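Local coordinates for protein probable endonuclease 4 (Thermotoga maritima, PDB 4HNO) that probably cleaves DNA at apurinic or apyrimidinic sites during repair, as a metal-dependent endonuclease IV leaving a 3'-hydroxyl group and a 5'-terminal sugar phosphate, at residues D181-D187 and N220-L226; E243-A247 and I281-I287. All coordinates share one frame. Residue numbers count along the deposited sequence, not the author numbering.

Contact 1: residues D181-D187 and N220-L226; sequences DTCHGFD and NDSKYPL. With MN (manganese (II) ion), chain E; MN (manganese (II) ion), chain C.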
loop_
_atom_site.group_PDB
_atom_site.type_symbol
_atom_site.label_atom_id
_atom_site.label_comp_id
_atom_site.label_asym_id
_atom_site.label_seq_id
_atom_site.Cartn_x
_atom_site.Cartn_y
_atom_site.Cartn_z
ATOM N N ASP A 181 -1.815 4.912 3.965
ATOM C CA ASP A 181 -2.576 3.993 4.796
ATOM C C ASP A 181 -3.268 4.807 5.899
ATOM O O ASP A 181 -2.616 5.491 6.696
ATOM C CB ASP A 181 -1.645 2.925 5.377
ATOM C CG ASP A 181 -2.363 1.867 6.185
ATOM O OD1 ASP A 181 -2.159 0.652 5.915
ATOM O OD2 ASP A 181 -3.148 2.234 7.092
ATOM N N THR A 182 -4.593 4.765 5.897
ATOM C CA THR A 182 -5.362 5.591 6.816
ATOM C C THR A 182 -5.165 5.210 8.280
ATOM O O THR A 182 -5.264 6.083 9.142
ATOM C CB THR A 182 -6.856 5.567 6.457
ATOM O OG1 THR A 182 -7.375 4.250 6.502
ATOM C CG2 THR A 182 -7.110 6.129 5.082
ATOM N N CYS A 183 -4.957 3.935 8.578
ATOM C CA CYS A 183 -4.733 3.525 9.969
ATOM C C CYS A 183 -3.356 3.966 10.425
ATOM O O CYS A 183 -3.193 4.569 11.491
ATOM C CB CYS A 183 -4.928 2.024 10.136
ATOM S SG CYS A 183 -4.684 1.451 11.833
ATOM N N HIS A 184 -2.338 3.669 9.617
ATOM C CA HIS A 184 -1.000 4.101 9.970
ATOM C C HIS A 184 -0.952 5.619 10.152
ATOM O O HIS A 184 -0.312 6.139 11.074
ATOM C CB HIS A 184 0.013 3.675 8.929
ATOM C CG HIS A 184 0.088 2.188 8.749
ATOM N ND1 HIS A 184 0.721 1.606 7.675
ATOM C CD2 HIS A 184 -0.417 1.154 9.467
ATOM C CE1 HIS A 184 0.620 0.287 7.758
ATOM N NE2 HIS A 184 -0.076 -0.020 8.832
ATOM N N GLY A 185 -1.636 6.332 9.257
ATOM C CA GLY A 185 -1.662 7.773 9.341
ATOM C C GLY A 185 -2.384 8.257 10.594
ATOM O O GLY A 185 -1.926 9.171 11.281
ATOM N N PHE A 186 -3.535 7.663 10.884
ATOM C CA PHE A 186 -4.304 8.042 12.077
ATOM C C PHE A 186 -3.479 7.809 13.346
ATOM O O PHE A 186 -3.445 8.651 14.253
ATOM C CB PHE A 186 -5.600 7.244 12.110
ATOM C CG PHE A 186 -6.677 7.817 12.986
ATOM C CD1 PHE A 186 -7.264 9.040 12.703
ATOM C CD2 PHE A 186 -7.139 7.106 14.079
ATOM C CE1 PHE A 186 -8.301 9.514 13.466
ATOM C CE2 PHE A 186 -8.180 7.597 14.837
ATOM C CZ PHE A 186 -8.744 8.799 14.526
ATOM N N ASP A 187 -2.776 6.681 13.384
ATOM C CA ASP A 187 -1.852 6.378 14.470
ATOM C C ASP A 187 -0.828 7.470 14.680
ATOM O O ASP A 187 -0.361 7.671 15.804
ATOM C CB ASP A 187 -1.025 5.125 14.123
ATOM C CG ASP A 187 -1.606 3.805 14.554
ATOM O OD1 ASP A 187 -2.445 3.727 15.475
ATOM O OD2 ASP A 187 -1.121 2.797 13.971
ATOM N N ASN A 220 -8.204 1.502 5.973
ATOM C CA ASN A 220 -8.235 0.748 7.219
ATOM C C ASN A 220 -8.778 1.637 8.337
ATOM O O ASN A 220 -8.286 2.747 8.534
ATOM C CB ASN A 220 -6.810 0.347 7.620
ATOM C CG ASN A 220 -6.181 -0.621 6.631
ATOM O OD1 ASN A 220 -6.826 -1.589 6.220
ATOM N ND2 ASN A 220 -4.931 -0.360 6.276
ATOM N N ASP A 221 -9.782 1.163 9.068
ATOM C CA ASP A 221 -10.114 1.845 10.312
ATOM C C ASP A 221 -9.011 1.467 11.323
ATOM O O ASP A 221 -8.097 0.685 11.021
ATOM C CB ASP A 221 -11.544 1.465 10.750
ATOM C CG ASP A 221 -12.260 2.559 11.542
ATOM O OD1 ASP A 221 -11.589 3.275 12.304
ATOM O OD2 ASP A 221 -13.516 2.654 11.407
ATOM N N SER A 222 -9.107 2.031 12.518
ATOM C CA SER A 222 -8.142 1.786 13.574
ATOM C C SER A 222 -8.812 1.288 14.845
ATOM O O SER A 222 -9.843 1.812 15.261
ATOM C CB SER A 222 -7.347 3.044 13.906
ATOM O OG SER A 222 -6.408 2.714 14.917
ATOM N N LYS A 223 -8.185 0.310 15.481
ATOM C CA LYS A 223 -8.630 -0.143 16.791
ATOM C C LYS A 223 -8.350 0.880 17.890
ATOM O O LYS A 223 -8.847 0.709 18.997
ATOM C CB LYS A 223 -7.995 -1.488 17.144
ATOM C CG LYS A 223 -8.589 -2.634 16.344
ATOM C CD LYS A 223 -8.182 -3.989 16.836
ATOM C CE LYS A 223 -8.917 -5.077 16.059
ATOM N NZ LYS A 223 -10.318 -5.272 16.551
ATOM N N TYR A 224 -7.556 1.908 17.593
ATOM C CA TYR A 224 -7.092 2.842 18.612
ATOM C C TYR A 224 -7.344 4.272 18.193
ATOM O O TYR A 224 -7.549 4.582 17.020
ATOM C CB TYR A 224 -5.597 2.614 18.899
ATOM C CG TYR A 224 -5.333 1.285 19.573
ATOM C CD1 TYR A 224 -5.077 0.143 18.817
ATOM C CD2 TYR A 224 -5.395 1.150 20.936
ATOM C CE1 TYR A 224 -4.874 -1.097 19.401
ATOM C CE2 TYR A 224 -5.217 -0.104 21.542
ATOM C CZ TYR A 224 -4.945 -1.218 20.756
ATOM O OH TYR A 224 -4.743 -2.465 21.307
ATOM N N PRO A 225 -7.289 5.190 19.169
ATOM C CA PRO A 225 -7.527 6.601 18.874
ATOM C C PRO A 225 -6.420 7.248 18.052
ATOM O O PRO A 225 -5.323 6.704 17.854
ATOM C CB PRO A 225 -7.581 7.246 20.262
ATOM C CG PRO A 225 -7.878 6.158 21.199
ATOM C CD PRO A 225 -7.250 4.931 20.623
ATOM N N LEU A 226 -6.723 8.459 17.608
ATOM C CA LEU A 226 -5.767 9.309 16.934
ATOM C C LEU A 226 -4.476 9.367 17.724
ATOM O O LEU A 226 -4.492 9.616 18.921
ATOM C CB LEU A 226 -6.353 10.709 16.795
ATOM C CG LEU A 226 -5.500 11.752 16.092
ATOM C CD1 LEU A 226 -5.378 11.478 14.618
ATOM C CD2 LEU A 226 -6.103 13.124 16.329
HETATM MN MN MN E . -1.165 -0.671 4.706
HETATM MN MN MN C . -0.626 -1.886 9.537
HETATM O O HOH W 1 -4.927 4.839 15.592
HETATM O O HOH W 2 -3.925 1.259 15.288
HETATM O O HOH W 3 -0.017 -2.230 4.933
#
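D181, in the t rotamer, divides its carboxylate between metal and backbone. D181 OD1 binds the manganese ion of chain E at 2.0 Å, while D181 OD2 accepts from H184 N (3.0 Å) and, weakly, C183 N (2.9 Å), an N-cap for helix 182-187. N220, its chi1 in m, gives this carboxylate a weak hydrogen bond, N220 ND2 to D181 OD2 at 3.3 Å; E263 is its stronger partner. The p rotamer of T182 lets T182 OG1 donate to N220 O at 2.7 Å. Next, C183 in t sets its SG 3.7 Å from S222 CB. L226 CD1 sits over the face of F186, also t, 4.0 Å from the ring centroid, a CH-pi contact. Two waters link D187 OD1 to S222 OG, which accepts from Y224 N in an ST turn; D187 OD2 is hydrogen-bonded to the S150 hydroxyl and the D231 backbone N. H184 has its CA-to-CB bond turned away from 220-226, and its m rotamer carries H184 NE2 to the second manganese, 2.1 Å away. Metal ligands ending one parallel strand and in the helix after it, braced by the next strand's end, typify endonuclease IV's metal cluster at the C-terminal mouth of its TIM barrel.

Contact 2: residues E243-A247 and I281-I287; sequences EEGFA and IIEKFGI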
loop_
_atom_site.group_PDB
_atom_site.type_symbol
_atom_site.label_atom_id
_atom_site.label_comp_id
_atom_site.label_asym_id
_atom_site.label_seq_id
_atom_site.Cartn_x
_atom_site.Cartn_y
_atom_site.Cartn_z
ATOM N N GLU A 243 -17.671 5.640 10.909
ATOM C CA GLU A 243 -18.486 5.999 9.768
ATOM C C GLU A 243 -18.411 7.495 9.497
ATOM O O GLU A 243 -18.296 7.913 8.358
ATOM C CB GLU A 243 -19.938 5.554 9.938
ATOM C CG GLU A 243 -20.132 4.053 10.028
ATOM C CD GLU A 243 -21.592 3.649 9.952
ATOM O OE1 GLU A 243 -22.461 4.548 9.956
ATOM O OE2 GLU A 243 -21.872 2.435 9.883
ATOM N N GLU A 244 -18.463 8.301 10.554
ATOM C CA GLU A 244 -18.447 9.742 10.374
ATOM C C GLU A 244 -17.104 10.219 9.828
ATOM O O GLU A 244 -17.050 11.123 9.002
ATOM C CB GLU A 244 -18.783 10.457 11.686
ATOM C CG GLU A 244 -20.174 10.114 12.220
ATOM C CD GLU A 244 -20.720 11.096 13.232
ATOM O OE1 GLU A 244 -19.998 12.027 13.640
ATOM O OE2 GLU A 244 -21.898 10.935 13.605
ATOM N N GLY A 245 -16.018 9.630 10.308
ATOM C CA GLY A 245 -14.705 10.019 9.838
ATOM C C GLY A 245 -14.469 9.634 8.391
ATOM O O GLY A 245 -13.959 10.425 7.592
ATOM N N PHE A 246 -14.836 8.405 8.041
ATOM C CA PHE A 246 -14.692 8.002 6.663
ATOM C C PHE A 246 -15.593 8.823 5.743
ATOM O O PHE A 246 -15.196 9.131 4.623
ATOM C CB PHE A 246 -14.899 6.495 6.478
ATOM C CG PHE A 246 -13.685 5.688 6.821
ATOM C CD1 PHE A 246 -13.693 4.799 7.869
ATOM C CD2 PHE A 246 -12.509 5.852 6.112
ATOM C CE1 PHE A 246 -12.563 4.073 8.208
ATOM C CE2 PHE A 246 -11.373 5.136 6.453
ATOM C CZ PHE A 246 -11.406 4.251 7.501
ATOM N N ALA A 247 -16.775 9.225 6.204
ATOM C CA ALA A 247 -17.617 10.068 5.364
ATOM C C ALA A 247 -16.905 11.368 5.009
ATOM O O ALA A 247 -17.007 11.833 3.893
ATOM C CB ALA A 247 -18.935 10.344 6.063
ATOM N N ILE A 281 -21.938 4.095 3.664
ATOM C CA ILE A 281 -21.517 5.377 4.200
ATOM C C ILE A 281 -21.714 6.481 3.165
ATOM O O ILE A 281 -22.261 7.533 3.472
ATOM C CB ILE A 281 -20.043 5.322 4.678
ATOM C CG1 ILE A 281 -19.931 4.430 5.919
ATOM C CG2 ILE A 281 -19.496 6.711 4.946
ATOM C CD1 ILE A 281 -18.511 4.054 6.264
ATOM N N ILE A 282 -21.260 6.243 1.941
ATOM C CA ILE A 282 -21.446 7.212 0.866
ATOM C C ILE A 282 -22.929 7.584 0.686
ATOM O O ILE A 282 -23.263 8.755 0.517
ATOM C CB ILE A 282 -20.834 6.666 -0.447
ATOM C CG1 ILE A 282 -19.303 6.644 -0.327
ATOM C CG2 ILE A 282 -21.274 7.491 -1.648
ATOM C CD1 ILE A 282 -18.598 5.888 -1.454
ATOM N N GLU A 283 -23.800 6.583 0.749
ATOM C CA GLU A 283 -25.234 6.809 0.587
ATOM C C GLU A 283 -25.842 7.545 1.790
ATOM O O GLU A 283 -26.529 8.554 1.629
ATOM C CB GLU A 283 -25.949 5.474 0.354
ATOM C CG GLU A 283 -27.451 5.601 0.169
ATOM C CD GLU A 283 -28.031 4.492 -0.687
ATOM O OE1 GLU A 283 -27.357 3.453 -0.856
ATOM O OE2 GLU A 283 -29.156 4.665 -1.200
ATOM N N LYS A 284 -25.571 7.039 2.990
ATOM C CA LYS A 284 -26.139 7.576 4.226
ATOM C C LYS A 284 -25.760 9.035 4.474
ATOM O O LYS A 284 -26.583 9.821 4.952
ATOM C CB LYS A 284 -25.686 6.725 5.421
ATOM C CG LYS A 284 -26.009 7.347 6.771
ATOM C CD LYS A 284 -25.712 6.398 7.918
ATOM C CE LYS A 284 -25.868 7.097 9.258
ATOM N NZ LYS A 284 -25.645 6.169 10.399
ATOM N N PHE A 285 -24.516 9.382 4.162
ATOM C CA PHE A 285 -24.010 10.725 4.416
ATOM C C PHE A 285 -24.151 11.647 3.206
ATOM O O PHE A 285 -23.735 12.806 3.253
ATOM C CB PHE A 285 -22.565 10.669 4.919
ATOM C CG PHE A 285 -22.447 10.148 6.322
ATOM C CD1 PHE A 285 -22.335 8.793 6.570
ATOM C CD2 PHE A 285 -22.459 11.019 7.394
ATOM C CE1 PHE A 285 -22.243 8.317 7.854
ATOM C CE2 PHE A 285 -22.365 10.548 8.684
ATOM C CZ PHE A 285 -22.261 9.196 8.916
ATOM N N GLY A 286 -24.763 11.144 2.135
ATOM C CA GLY A 286 -25.084 11.961 0.971
ATOM C C GLY A 286 -23.847 12.487 0.269
ATOM O O GLY A 286 -23.809 13.627 -0.190
ATOM N N ILE A 287 -22.820 11.650 0.184
ATOM C CA ILE A 287 -21.558 12.067 -0.398
ATOM C C ILE A 287 -21.622 12.061 -1.917
ATOM O O ILE A 287 -22.029 11.074 -2.537
ATOM C CB ILE A 287 -20.416 11.170 0.079
ATOM C CG1 ILE A 287 -20.248 11.318 1.590
ATOM C CG2 ILE A 287 -19.115 11.519 -0.638
ATOM C CD1 ILE A 287 -19.332 10.293 2.186
#
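Apolar packing dominates where helix 242-250 meets the C-terminal end of helix 268-284, and A247 is its focal point. Its CB points at the other segment and touches three side chains there: A247 CB lies 3.8 Å from I281 CG2, 3.5 Å from F285 CG and 3.9 Å from I287 CD1. The methyl-sized side chain lets the backbones come close, A247 CA standing 6.2 Å from I281 CA. I281 also meets the aliphatic part of E243, with E243 CG 4.1 Å from I281 CD1, and more loosely F246 CB, 4.4 Å from I281 CD1. F250, one turn beyond A247, extends this apolar surface against I281, I282 and I287.

The aromatic component is a CH-pi contact: A247 CB lies over one face of the F285 ring, 3.8 Å from its centroid and 23° off the normal. E244 CG approaches the same ring, 4.0 Å from F285 CZ.

Electrostatics are confined to the margin. E243 OE1 and K284 NZ form a long salt bridge of 3.6 Å, and the other carboxylate oxygen of E243 pairs with K277, a residue of the same helix as K284.

Backbone geometry brings I287 into play. A Schellman motif ends the helix, with G286 at positive phi, I287 N bonded to I282 O at 2.9 Å and G286 N to E283 O at 3.2 Å; the chain turns back so that I287 faces A247.

With no hydrogen bond between the segments and one long ion pair at the edge, their association rests mainly on the close fit of apolar groups.

How the contacts relate
Contact 1 closes before contact 2 opens, so the two follow in series, their centres about 17 Å apart on the same side of the chain's centre. Both belong to the one TIM barrel. Contact 1 lies at the C-terminal ends of parallel strands 176-181 and 214-222, beside the metal site; contact 2 joins two helices farther out, helix 242-250 and the last helix, 268-284. F246 connects them: its ring packs against T182, N220 and D221, with F246 CZ 3.6 Å from N220 O, while its CB borders I281. Continuous packing therefore runs from the metal-site layer to the C-terminal helix, although the nearest atom of the F246 side chain is about 12 Å from a bound manganese ion.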